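Local coordinates for protein tetraacyldisaccharide 4'-kinase (Aquifex aeolicus, PDB 4EHX) that transfers the gamma-phosphate of ATP to the 4'-position of a tetraacyldisaccharide 1-phosphate to form lipid IVA at the last step of its pathway, at residues G80-V92 against P101-A115. Sequence-based numbering, arbitrary orientation.
Sequences GTLIVSEYGNLKV and PYLMAKLLPHVSVVA
Ser-112 OG lies over the centre of the Tyr-87 ring, 3.1 Å above its plane, and also accepts the backbone N-H of Tyr-87 (N to OG 2.9 Å). The ring folds back over this hydroxyl because its CG stands beside the backbone N, anti to the carbonyl carbon (chi1 -61°), and this also sets the ring edge, in plane, against His-110 O; the phenol OH reaches Leu-130 O on helix 119-130. Replacing Tyr-87 by alanine would remove the ring and is likely to leave Ser-112 OG without its aromatic cover and Leu-130 O without this donor. Strand 81-86 runs antiparallel to strand 112-116 at the margin of the P-loop kinase core, where 112-116 also pairs in parallel with strand 67-71. A classic beta bulge interrupts the ladder: Val-113 O takes both Val-84 N (2.8 Å) and Ser-85 N (3.1 Å), the second on a lone pair. The bulge directs Val-84 toward helix 99-107, its CG1 against Ala-105 CB and its CG2 against both Pro-101 CB and Ala-115 CB. Beyond the type I' turn at Glu-86 to Asn-89, Leu-90 extends this apolar layer; its CD1 meets Tyr-102 CD2 (3.6 Å) and also Ala-105 CB, while CD2 rests on Lys-106 CD. Tyr-102 OH and Lys-106 NZ both bond to Gln-286. Between turn and helix end, water 1 touches Ser-85 OG at 2.7 Å, and water 2 donates to Gly-88 O and Ala-105 O.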
ATOM      1  N   GLY A  80      10.312   2.139  17.900  1.00 94.77           N
ATOM      2  CA  GLY A  80      10.817   0.800  18.131  1.00 78.80           C
ATOM      3  C   GLY A  80      10.019  -0.184  17.301  1.00 57.02           C
ATOM      4  O   GLY A  80       9.739   0.067  16.129  1.00 54.68           O
ATOM      5  N   THR A  81       9.645  -1.302  17.904  1.00 38.54           N
ATOM      6  CA  THR A  81       8.821  -2.291  17.215  1.00 33.04           C
ATOM      7  C   THR A  81       7.473  -2.361  17.921  1.00 29.01           C
ATOM      8  O   THR A  81       7.412  -2.358  19.145  1.00 31.68           O
ATOM      9  CB  THR A  81       9.494  -3.661  17.222  1.00 39.28           C
ATOM     10  OG1 THR A  81      10.778  -3.549  16.604  1.00 47.11           O
ATOM     11  CG2 THR A  81       8.669  -4.660  16.451  1.00 38.67           C
ATOM     12  N   LEU A  82       6.394  -2.404  17.148  1.00 29.78           N
ATOM     13  CA  LEU A  82       5.054  -2.315  17.710  1.00 31.91           C
ATOM     14  C   LEU A  82       4.127  -3.304  17.010  1.00 33.23           C
ATOM     15  O   LEU A  82       4.008  -3.284  15.785  1.00 26.22           O
ATOM     16  CB  LEU A  82       4.510  -0.893  17.523  1.00 29.45           C
ATOM     17  CG  LEU A  82       3.052  -0.668  17.923  1.00 36.71           C
ATOM     18  CD1 LEU A  82       2.900  -0.869  19.420  1.00 36.39           C
ATOM     19  CD2 LEU A  82       2.588   0.716  17.508  1.00 39.95           C
ATOM     20  N   ILE A  83       3.487  -4.180  17.778  1.00 28.82           N
ATOM     21  CA  ILE A  83       2.456  -5.024  17.199  1.00 31.23           C
ATOM     22  C   ILE A  83       1.193  -4.184  17.069  1.00 29.13           C
ATOM     23  O   ILE A  83       0.624  -3.742  18.057  1.00 28.44           O
ATOM     24  CB  ILE A  83       2.174  -6.280  18.047  1.00 33.88           C
ATOM     25  CG1 ILE A  83       3.382  -7.230  18.007  1.00 27.63           C
ATOM     26  CG2 ILE A  83       0.896  -6.985  17.544  1.00 25.62           C
ATOM     27  CD1 ILE A  83       3.285  -8.407  18.996  1.00 32.51           C
ATOM     28  N   VAL A  84       0.786  -3.933  15.836  1.00 25.30           N
ATOM     29  CA  VAL A  84      -0.385  -3.110  15.554  1.00 25.63           C
ATOM     30  C   VAL A  84      -1.651  -3.965  15.574  1.00 25.27           C
ATOM     31  O   VAL A  84      -2.696  -3.562  16.093  1.00 27.50           O
ATOM     32  CB  VAL A  84      -0.234  -2.469  14.166  1.00 23.14           C
ATOM     33  CG1 VAL A  84      -1.517  -1.725  13.767  1.00 22.24           C
ATOM     34  CG2 VAL A  84       0.974  -1.542  14.156  1.00 26.20           C
ATOM     35  N   SER A  85      -1.549  -5.167  15.019  1.00 26.26           N
ATOM     36  CA  SER A  85      -2.715  -6.035  14.974  1.00 26.86           C
ATOM     37  C   SER A  85      -2.295  -7.479  15.135  1.00 25.98           C
ATOM     38  O   SER A  85      -1.285  -7.891  14.582  1.00 22.06           O
ATOM     39  CB  SER A  85      -3.421  -5.871  13.629  1.00 24.05           C
ATOM     40  OG  SER A  85      -4.476  -6.804  13.504  1.00 35.95           O
ATOM     41  N   GLU A  86      -3.095  -8.251  15.863  1.00 25.36           N
ATOM     42  CA  GLU A  86      -2.849  -9.673  16.004  1.00 23.48           C
ATOM     43  C   GLU A  86      -3.924 -10.437  15.245  1.00 27.36           C
ATOM     44  O   GLU A  86      -5.063 -10.570  15.711  1.00 26.90           O
ATOM     45  CB  GLU A  86      -2.835 -10.071  17.483  1.00 26.93           C
ATOM     46  CG  GLU A  86      -2.755 -11.574  17.716  1.00 34.72           C
ATOM     47  CD  GLU A  86      -2.789 -11.936  19.190  1.00 44.35           C
ATOM     48  OE1 GLU A  86      -3.610 -11.342  19.931  1.00 35.07           O
ATOM     49  OE2 GLU A  86      -1.998 -12.814  19.608  1.00 40.31           O
ATOM     50  N   TYR A  87      -3.565 -10.907  14.056  1.00 24.66           N
ATOM     51  CA  TYR A  87      -4.493 -11.624  13.186  1.00 24.96           C
ATOM     52  C   TYR A  87      -5.859 -10.948  13.061  1.00 28.47           C
ATOM     53  O   TYR A  87      -6.897 -11.580  13.237  1.00 32.36           O
ATOM     54  CB  TYR A  87      -4.601 -13.089  13.627  1.00 32.80           C
ATOM     55  CG  TYR A  87      -3.241 -13.734  13.505  1.00 27.90           C
ATOM     56  CD1 TYR A  87      -2.684 -13.959  12.249  1.00 34.31           C
ATOM     57  CD2 TYR A  87      -2.476 -14.027  14.631  1.00 25.57           C
ATOM     58  CE1 TYR A  87      -1.415 -14.500  12.106  1.00 33.80           C
ATOM     59  CE2 TYR A  87      -1.196 -14.570  14.501  1.00 27.20           C
ATOM     60  CZ  TYR A  87      -0.685 -14.811  13.234  1.00 36.21           C
ATOM     61  OH  TYR A  87       0.567 -15.356  13.088  1.00 30.02           O
ATOM     62  N   GLY A  88      -5.843  -9.655  12.751  1.00 25.46           N
ATOM     63  CA  GLY A  88      -7.068  -8.932  12.482  1.00 29.52           C
ATOM     64  C   GLY A  88      -7.488  -8.059  13.639  1.00 30.06           C
ATOM     65  O   GLY A  88      -8.196  -7.078  13.438  1.00 31.50           O
ATOM     66  N   ASN A  89      -7.052  -8.403  14.851  1.00 25.81           N
ATOM     67  CA  ASN A  89      -7.460  -7.645  16.037  1.00 29.10           C
ATOM     68  C   ASN A  89      -6.526  -6.473  16.341  1.00 33.61           C
ATOM     69  O   ASN A  89      -5.392  -6.676  16.769  1.00 29.53           O
ATOM     70  CB  ASN A  89      -7.566  -8.563  17.261  1.00 28.94           C
ATOM     71  CG  ASN A  89      -8.654  -9.614  17.119  1.00 32.97           C
ATOM     72  OD1 ASN A  89      -9.665  -9.395  16.453  1.00 28.83           O
ATOM     73  ND2 ASN A  89      -8.453 -10.763  17.753  1.00 28.61           N
ATOM     74  N   LEU A  90      -7.002  -5.250  16.114  1.00 31.75           N
ATOM     75  CA  LEU A  90      -6.204  -4.060  16.396  1.00 30.50           C
ATOM     76  C   LEU A  90      -5.842  -3.989  17.883  1.00 30.78           C
ATOM     77  O   LEU A  90      -6.672  -4.246  18.759  1.00 33.67           O
ATOM     78  CB  LEU A  90      -6.937  -2.784  15.944  1.00 31.89           C
ATOM     79  CG  LEU A  90      -6.667  -2.333  14.498  1.00 31.92           C
ATOM     80  CD1 LEU A  90      -5.206  -1.891  14.304  1.00 31.46           C
ATOM     81  CD2 LEU A  90      -7.025  -3.434  13.503  1.00 26.37           C
ATOM     82  N   LYS A  91      -4.588  -3.662  18.161  1.00 27.03           N
ATOM     83  CA  LYS A  91      -4.101  -3.598  19.532  1.00 29.08           C
ATOM     84  C   LYS A  91      -3.725  -2.174  19.928  1.00 40.63           C
ATOM     85  O   LYS A  91      -3.388  -1.920  21.078  1.00 36.72           O
ATOM     86  CB  LYS A  91      -2.893  -4.522  19.706  1.00 30.50           C
ATOM     87  CG  LYS A  91      -3.246  -5.996  19.540  1.00 32.06           C
ATOM     88  CD  LYS A  91      -4.308  -6.382  20.558  1.00 42.30           C
ATOM     89  CE  LYS A  91      -4.956  -7.714  20.243  1.00 35.82           C
ATOM     90  NZ  LYS A  91      -5.924  -8.095  21.327  1.00 39.30           N
ATOM     91  N   VAL A  92      -3.766  -1.255  18.966  1.00 34.28           N
ATOM     92  CA  VAL A  92      -3.416   0.139  19.222  1.00 35.05           C
ATOM     93  C   VAL A  92      -4.284   1.061  18.371  1.00 40.29           C
ATOM     94  O   VAL A  92      -4.925   0.616  17.424  1.00 35.83           O
ATOM     95  CB  VAL A  92      -1.941   0.415  18.870  1.00 38.19           C
ATOM     96  CG1 VAL A  92      -1.015  -0.434  19.731  1.00 42.86           C
ATOM     97  CG2 VAL A  92      -1.700   0.136  17.395  1.00 37.26           C
ATOM     98  N   PRO A 101       0.168   1.768   8.919  1.00 28.76           N
ATOM     99  CA  PRO A 101      -0.007   0.404   9.439  1.00 29.14           C
ATOM    100  C   PRO A 101      -1.434   0.193   9.960  1.00 27.78           C
ATOM    101  O   PRO A 101      -1.961  -0.910   9.841  1.00 27.43           O
ATOM    102  CB  PRO A 101       0.999   0.337  10.599  1.00 31.30           C
ATOM    103  CG  PRO A 101       2.030   1.396  10.275  1.00 36.26           C
ATOM    104  CD  PRO A 101       1.215   2.508   9.651  1.00 35.93           C
ATOM    105  N   TYR A 102      -2.035   1.226  10.546  1.00 28.67           N
ATOM    106  CA  TYR A 102      -3.389   1.081  11.083  1.00 32.67           C
ATOM    107  C   TYR A 102      -4.377   0.789   9.954  1.00 30.00           C
ATOM    108  O   TYR A 102      -5.191  -0.132  10.044  1.00 26.65           O
ATOM    109  CB  TYR A 102      -3.826   2.313  11.891  1.00 28.19           C
ATOM    110  CG  TYR A 102      -5.175   2.120  12.573  1.00 30.60           C
ATOM    111  CD1 TYR A 102      -6.366   2.320  11.878  1.00 33.59           C
ATOM    112  CD2 TYR A 102      -5.254   1.707  13.904  1.00 28.11           C
ATOM    113  CE1 TYR A 102      -7.604   2.134  12.501  1.00 36.12           C
ATOM    114  CE2 TYR A 102      -6.481   1.511  14.531  1.00 34.62           C
ATOM    115  CZ  TYR A 102      -7.650   1.730  13.823  1.00 40.98           C
ATOM    116  OH  TYR A 102      -8.862   1.536  14.439  1.00 39.88           O
ATOM    117  N   LEU A 103      -4.305   1.571   8.882  1.00 30.51           N
ATOM    118  CA  LEU A 103      -5.163   1.322   7.732  1.00 31.50           C
ATOM    119  C   LEU A 103      -4.948  -0.083   7.170  1.00 30.90           C
ATOM    120  O   LEU A 103      -5.907  -0.811   6.892  1.00 26.93           O
ATOM    121  CB  LEU A 103      -4.930   2.378   6.648  1.00 36.75           C
ATOM    122  CG  LEU A 103      -5.668   2.160   5.322  1.00 38.69           C
ATOM    123  CD1 LEU A 103      -7.184   2.007   5.526  1.00 35.67           C
ATOM    124  CD2 LEU A 103      -5.353   3.302   4.348  1.00 39.35           C
ATOM    125  N   MET A 104      -3.686  -0.468   6.985  1.00 27.23           N
ATOM    126  CA  MET A 104      -3.387  -1.823   6.509  1.00 28.75           C
ATOM    127  C   MET A 104      -4.052  -2.871   7.398  1.00 26.66           C
ATOM    128  O   MET A 104      -4.649  -3.828   6.917  1.00 26.66           O
ATOM    129  CB  MET A 104      -1.866  -2.050   6.481  1.00 34.03           C
ATOM    130  CG  MET A 104      -1.411  -3.292   5.715  1.00 47.10           C
ATOM    131  SD  MET A 104      -1.336  -3.024   3.931  1.00 42.61           S
ATOM    132  CE  MET A 104      -0.679  -1.366   3.865  1.00 72.08           C
ATOM    133  N   ALA A 105      -3.928  -2.698   8.709  1.00 25.09           N
ATOM    134  CA  ALA A 105      -4.545  -3.648   9.640  1.00 22.86           C
ATOM    135  C   ALA A 105      -6.073  -3.702   9.510  1.00 28.63           C
ATOM    136  O   ALA A 105      -6.685  -4.773   9.590  1.00 26.14           O
ATOM    137  CB  ALA A 105      -4.129  -3.322  11.080  1.00 23.11           C
ATOM    138  N   LYS A 106      -6.703  -2.547   9.309  1.00 28.83           N
ATOM    139  CA  LYS A 106      -8.155  -2.547   9.162  1.00 31.40           C
ATOM    140  C   LYS A 106      -8.550  -3.213   7.849  1.00 29.38           C
ATOM    141  O   LYS A 106      -9.599  -3.843   7.755  1.00 28.86           O
ATOM    142  CB  LYS A 106      -8.733  -1.126   9.246  1.00 29.47           C
ATOM    143  CG  LYS A 106      -8.569  -0.443  10.598  1.00 33.02           C
ATOM    144  CD  LYS A 106      -9.182  -1.236  11.770  1.00 40.01           C
ATOM    145  CE  LYS A 106     -10.671  -1.388  11.648  1.00 40.61           C
ATOM    146  NZ  LYS A 106     -11.356  -1.567  12.991  1.00 42.35           N
ATOM    147  N   LEU A 107      -7.701  -3.086   6.837  1.00 25.52           N
ATOM    148  CA  LEU A 107      -7.993  -3.720   5.550  1.00 31.57           C
ATOM    149  C   LEU A 107      -7.693  -5.224   5.502  1.00 43.56           C
ATOM    150  O   LEU A 107      -8.070  -5.883   4.535  1.00 36.27           O
ATOM    151  CB  LEU A 107      -7.257  -3.002   4.413  1.00 30.58           C
ATOM    152  CG  LEU A 107      -7.641  -1.548   4.149  1.00 32.90           C
ATOM    153  CD1 LEU A 107      -6.592  -0.899   3.253  1.00 32.20           C
ATOM    154  CD2 LEU A 107      -9.055  -1.494   3.541  1.00 28.72           C
ATOM    155  N   LEU A 108      -7.029  -5.763   6.532  1.00 32.14           N
ATOM    156  CA  LEU A 108      -6.683  -7.192   6.564  1.00 31.38           C
ATOM    157  C   LEU A 108      -7.131  -7.905   7.845  1.00 32.61           C
ATOM    158  O   LEU A 108      -6.312  -8.180   8.724  1.00 25.20           O
ATOM    159  CB  LEU A 108      -5.164  -7.375   6.419  1.00 32.46           C
ATOM    160  CG  LEU A 108      -4.436  -6.716   5.246  1.00 37.34           C
ATOM    161  CD1 LEU A 108      -2.942  -6.684   5.514  1.00 38.87           C
ATOM    162  CD2 LEU A 108      -4.740  -7.446   3.958  1.00 37.88           C
ATOM    163  N   PRO A 109      -8.427  -8.240   7.943  1.00 36.69           N
ATOM    164  CA  PRO A 109      -9.023  -8.809   9.165  1.00 39.76           C
ATOM    165  C   PRO A 109      -8.500 -10.173   9.675  1.00 40.95           C
ATOM    166  O   PRO A 109      -8.864 -10.548  10.791  1.00 39.93           O
ATOM    167  CB  PRO A 109     -10.525  -8.900   8.821  1.00 38.57           C
ATOM    168  CG  PRO A 109     -10.583  -8.823   7.317  1.00 41.00           C
ATOM    169  CD  PRO A 109      -9.448  -7.922   6.929  1.00 38.78           C
ATOM    170  N   HIS A 110      -7.685 -10.899   8.912  1.00 28.44           N
ATOM    171  CA  HIS A 110      -7.145 -12.178   9.406  1.00 29.65           C
ATOM    172  C   HIS A 110      -5.612 -12.178   9.477  1.00 23.22           C
ATOM    173  O   HIS A 110      -4.978 -13.225   9.652  1.00 25.22           O
ATOM    174  CB  HIS A 110      -7.585 -13.329   8.505  1.00 37.53           C
ATOM    175  CG  HIS A 110      -9.053 -13.333   8.226  1.00 54.34           C
ATOM    176  ND1 HIS A 110      -9.985 -13.719   9.166  1.00 61.68           N
ATOM    177  CD2 HIS A 110      -9.754 -12.968   7.127  1.00 55.88           C
ATOM    178  CE1 HIS A 110     -11.196 -13.603   8.653  1.00 65.57           C
ATOM    179  NE2 HIS A 110     -11.084 -13.149   7.417  1.00 64.93           N
ATOM    180  N   VAL A 111      -5.027 -11.004   9.358  1.00 21.54           N
ATOM    181  CA  VAL A 111      -3.572 -10.912   9.219  1.00 19.93           C
ATOM    182  C   VAL A 111      -2.970 -10.064  10.335  1.00 23.19           C
ATOM    183  O   VAL A 111      -3.583  -9.092  10.762  1.00 22.29           O
ATOM    184  CB  VAL A 111      -3.226 -10.296   7.853  1.00 25.95           C
ATOM    185  CG1 VAL A 111      -1.743 -10.102   7.724  1.00 26.69           C
ATOM    186  CG2 VAL A 111      -3.757 -11.189   6.720  1.00 26.15           C
ATOM    187  N   SER A 112      -1.775 -10.424  10.810  1.00 19.46           N
ATOM    188  CA  SER A 112      -1.082  -9.591  11.788  1.00 18.97           C
ATOM    189  C   SER A 112      -0.338  -8.439  11.103  1.00 16.66           C
ATOM    190  O   SER A 112       0.041  -8.542   9.944  1.00 18.79           O
ATOM    191  CB  SER A 112      -0.111 -10.419  12.645  1.00 22.65           C
ATOM    192  OG  SER A 112      -0.801 -11.404  13.406  1.00 23.38           O
ATOM    193  N   VAL A 113      -0.153  -7.343  11.829  1.00 19.38           N
ATOM    194  CA  VAL A 113       0.590  -6.187  11.323  1.00 22.29           C
ATOM    195  C   VAL A 113       1.549  -5.715  12.400  1.00 23.88           C
ATOM    196  O   VAL A 113       1.171  -5.511  13.563  1.00 19.98           O
ATOM    197  CB  VAL A 113      -0.336  -5.022  10.935  1.00 23.70           C
ATOM    198  CG1 VAL A 113       0.489  -3.800  10.479  1.00 19.55           C
ATOM    199  CG2 VAL A 113      -1.296  -5.457   9.838  1.00 18.82           C
ATOM    200  N   VAL A 114       2.802  -5.560  12.008  1.00 18.43           N
ATOM    201  CA  VAL A 114       3.831  -5.067  12.911  1.00 20.65           C
ATOM    202  C   VAL A 114       4.496  -3.851  12.267  1.00 20.58           C
ATOM    203  O   VAL A 114       4.812  -3.863  11.077  1.00 23.72           O
ATOM    204  CB  VAL A 114       4.871  -6.184  13.217  1.00 24.49           C
ATOM    205  CG1 VAL A 114       6.126  -5.601  13.865  1.00 26.99           C
ATOM    206  CG2 VAL A 114       4.228  -7.274  14.090  1.00 22.32           C
ATOM    207  N   ALA A 115       4.653  -2.786  13.053  1.00 23.22           N
ATOM    208  CA  ALA A 115       5.305  -1.575  12.584  1.00 25.10           C
ATOM    209  C   ALA A 115       6.705  -1.504  13.190  1.00 23.80           C
ATOM    210  O   ALA A 115       6.878  -1.583  14.407  1.00 25.03           O
ATOM    211  CB  ALA A 115       4.485  -0.331  12.975  1.00 26.94           C
TER
HETATM  212  O   HOH W   1      -5.009  -6.714  10.895  1.00 23.72           O
HETATM  213  O   HOH W   2      -8.707  -5.722  11.139  1.00 31.39           O